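Local coordinates for protein aerobactin synthase IucC (Klebsiella pneumoniae, PDB 6CN7) that probably joins a second N-acetyl-N-hydroxylysine to the carboxylic group of N-citryl-N-acetyl-N-hydroxylysine, using ATP, to complete the siderophore aerobactin, at residues G271-P277 with G350-N356. The protein carries 5 engineered substitutions. Sequence-based numbering, arbitrary orientation.
Sequences GLDIKLP and GVIWREN
With CG1 of Ile274 anti to the backbone N (chi1 -168°) and CG of Trp353 anti to its carbonyl carbon, the two side chains run side by side on one face of an antiparallel strand pair. The isoleucine methyl rides over the indole: CD1 of Ile274 lies 4.2 Å from the centroid of the six-membered ring of Trp353, 20° off its normal, a CH-pi contact. Val351 CG2 meets that same CD1 of Ile274 at 3.7 Å, its side chain crossing at about a right angle. The other face carries Lys275 and Arg354. The lysine chain is extended, and CD of Lys275 sits 3.6 Å above the plane of the Arg354 guanidinium, displaced toward its rim; NZ of Lys275 comes to 3.2 Å from NH1 of Arg354, a meeting of like charges that the salt bridge from Arg354 NH1 to Asp444 probably offsets. The register is fixed by hydrogen-bonded pairs, Asp273 with Arg354 and Lys275 with Ile352; Arg354 N to Asp273 O is the straightest bond (2.9 Å, N-H...O angle 176°). Beyond the pairs, Asn356 N donates to Gly271 O at 2.8 Å. Within the large antiparallel sheet of the IucA/IucC family region, strand 272-275 lies between 262-265 and 350-355, and 350-355 continues to 326-330. Helix 188-195 packs Leu191 on Leu272 and Trp353, while Leu168 of strand 165-174 touches Ile274 and Leu276.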
loop_
_atom_site.group_PDB
_atom_site.type_symbol
_atom_site.label_atom_id
_atom_site.label_comp_id
_atom_site.label_asym_id
_atom_site.label_seq_id
_atom_site.Cartn_x
_atom_site.Cartn_y
_atom_site.Cartn_z
ATOM N N GLY A 271 -2.452 9.072 -30.078
ATOM C CA GLY A 271 -2.626 7.881 -30.879
ATOM C C GLY A 271 -2.052 6.604 -30.292
ATOM O O GLY A 271 -2.244 5.532 -30.885
ATOM N N LEU A 272 -1.351 6.677 -29.162
ATOM C CA LEU A 272 -0.821 5.496 -28.489
ATOM C C LEU A 272 -1.373 5.440 -27.073
ATOM O O LEU A 272 -1.218 6.395 -26.304
ATOM C CB LEU A 272 0.710 5.514 -28.453
ATOM C CG LEU A 272 1.460 5.296 -29.770
ATOM C CD1 LEU A 272 2.961 5.432 -29.549
ATOM C CD2 LEU A 272 1.134 3.936 -30.371
ATOM N N ASP A 273 -2.015 4.329 -26.735
ATOM C CA ASP A 273 -2.320 4.020 -25.348
ATOM C C ASP A 273 -1.161 3.239 -24.741
ATOM O O ASP A 273 -0.316 2.685 -25.446
ATOM C CB ASP A 273 -3.612 3.214 -25.230
ATOM C CG ASP A 273 -4.831 3.989 -25.692
ATOM O OD1 ASP A 273 -4.785 5.237 -25.670
ATOM O OD2 ASP A 273 -5.838 3.353 -26.071
ATOM N N ILE A 274 -1.127 3.199 -23.414
ATOM C CA ILE A 274 -0.082 2.497 -22.684
ATOM C C ILE A 274 -0.738 1.464 -21.782
ATOM O O ILE A 274 -1.796 1.716 -21.198
ATOM C CB ILE A 274 0.798 3.461 -21.863
ATOM C CG1 ILE A 274 2.039 2.728 -21.351
ATOM C CG2 ILE A 274 0.005 4.068 -20.701
ATOM C CD1 ILE A 274 3.098 3.637 -20.764
ATOM N N LYS A 275 -0.108 0.298 -21.679
ATOM C CA LYS A 275 -0.577 -0.783 -20.821
ATOM C C LYS A 275 0.547 -1.155 -19.868
ATOM O O LYS A 275 1.656 -1.476 -20.309
ATOM C CB LYS A 275 -1.019 -1.995 -21.643
ATOM C CG LYS A 275 -1.532 -3.149 -20.802
ATOM C CD LYS A 275 -1.998 -4.309 -21.661
ATOM C CE LYS A 275 -2.524 -5.447 -20.803
ATOM N NZ LYS A 275 -3.024 -6.584 -21.621
ATOM N N LEU A 276 0.259 -1.116 -18.570
ATOM C CA LEU A 276 1.278 -1.296 -17.552
ATOM C C LEU A 276 0.898 -2.439 -16.618
ATOM O O LEU A 276 -0.286 -2.757 -16.477
ATOM C CB LEU A 276 1.463 -0.007 -16.740
ATOM C CG LEU A 276 1.959 1.183 -17.569
ATOM C CD1 LEU A 276 1.757 2.504 -16.839
ATOM C CD2 LEU A 276 3.424 0.998 -17.933
ATOM N N PRO A 277 1.872 -3.083 -15.972
ATOM C CA PRO A 277 1.534 -4.175 -15.051
ATOM C C PRO A 277 0.861 -3.673 -13.781
ATOM O O PRO A 277 1.241 -2.645 -13.214
ATOM C CB PRO A 277 2.893 -4.815 -14.738
ATOM C CG PRO A 277 3.823 -4.319 -15.790
ATOM C CD PRO A 277 3.326 -2.971 -16.178
ATOM N N GLY A 350 7.502 -3.895 -16.857
ATOM C CA GLY A 350 7.380 -3.926 -18.299
ATOM C C GLY A 350 6.418 -2.858 -18.771
ATOM O O GLY A 350 5.793 -2.151 -17.975
ATOM N N VAL A 351 6.311 -2.754 -20.092
ATOM C CA VAL A 351 5.435 -1.771 -20.721
ATOM C C VAL A 351 4.987 -2.311 -22.070
ATOM O O VAL A 351 5.749 -2.990 -22.766
ATOM C CB VAL A 351 6.134 -0.403 -20.878
ATOM C CG1 VAL A 351 7.372 -0.529 -21.759
ATOM C CG2 VAL A 351 5.167 0.635 -21.442
ATOM N N ILE A 352 3.746 -2.001 -22.435
ATOM C CA ILE A 352 3.192 -2.330 -23.742
ATOM C C ILE A 352 2.549 -1.073 -24.305
ATOM O O ILE A 352 1.784 -0.396 -23.610
ATOM C CB ILE A 352 2.161 -3.472 -23.658
ATOM C CG1 ILE A 352 2.831 -4.758 -23.173
ATOM C CG2 ILE A 352 1.492 -3.694 -25.018
ATOM C CD1 ILE A 352 1.854 -5.868 -22.836
ATOM N N TRP A 353 2.863 -0.758 -25.559
ATOM C CA TRP A 353 2.273 0.378 -26.252
ATOM C C TRP A 353 1.236 -0.129 -27.245
ATOM O O TRP A 353 1.523 -1.023 -28.049
ATOM C CB TRP A 353 3.346 1.200 -26.966
ATOM C CG TRP A 353 4.310 1.849 -26.020
ATOM C CD1 TRP A 353 5.488 1.330 -25.566
ATOM C CD2 TRP A 353 4.175 3.138 -25.406
ATOM N NE1 TRP A 353 6.096 2.217 -24.709
ATOM C CE2 TRP A 353 5.311 3.334 -24.593
ATOM C CE3 TRP A 353 3.206 4.143 -25.464
ATOM C CZ2 TRP A 353 5.503 4.494 -23.847
ATOM C CZ3 TRP A 353 3.400 5.296 -24.721
ATOM C CH2 TRP A 353 4.538 5.461 -23.924
ATOM N N ARG A 354 0.034 0.436 -27.179
ATOM C CA ARG A 354 -1.086 -0.002 -27.995
ATOM C C ARG A 354 -1.554 1.121 -28.906
ATOM O O ARG A 354 -1.414 2.307 -28.590
ATOM C CB ARG A 354 -2.263 -0.462 -27.135
ATOM C CG ARG A 354 -2.162 -1.889 -26.647
ATOM C CD ARG A 354 -3.483 -2.313 -26.045
ATOM N NE ARG A 354 -3.444 -3.663 -25.496
ATOM C CZ ARG A 354 -4.439 -4.208 -24.807
ATOM N NH1 ARG A 354 -4.325 -5.445 -24.341
ATOM N NH2 ARG A 354 -5.548 -3.517 -24.578
ATOM N N GLU A 355 -2.124 0.724 -30.037
ATOM C CA GLU A 355 -2.638 1.664 -31.022
ATOM C C GLU A 355 -3.992 2.198 -30.566
ATOM O O GLU A 355 -4.918 1.422 -30.308
ATOM C CB GLU A 355 -2.750 0.969 -32.376
ATOM C CG GLU A 355 -2.671 1.889 -33.568
ATOM C CD GLU A 355 -2.573 1.125 -34.872
ATOM O OE1 GLU A 355 -2.453 -0.116 -34.824
ATOM O OE2 GLU A 355 -2.617 1.765 -35.944
ATOM N N ASN A 356 -4.099 3.517 -30.456
ATOM C CA ASN A 356 -5.349 4.172 -30.092
ATOM C C ASN A 356 -6.280 4.219 -31.305
ATOM O O ASN A 356 -5.818 4.415 -32.429
ATOM C CB ASN A 356 -5.067 5.589 -29.584
ATOM C CG ASN A 356 -6.315 6.324 -29.118
ATOM O OD1 ASN A 356 -7.369 6.258 -29.748
ATOM N ND2 ASN A 356 -6.187 7.055 -28.017
#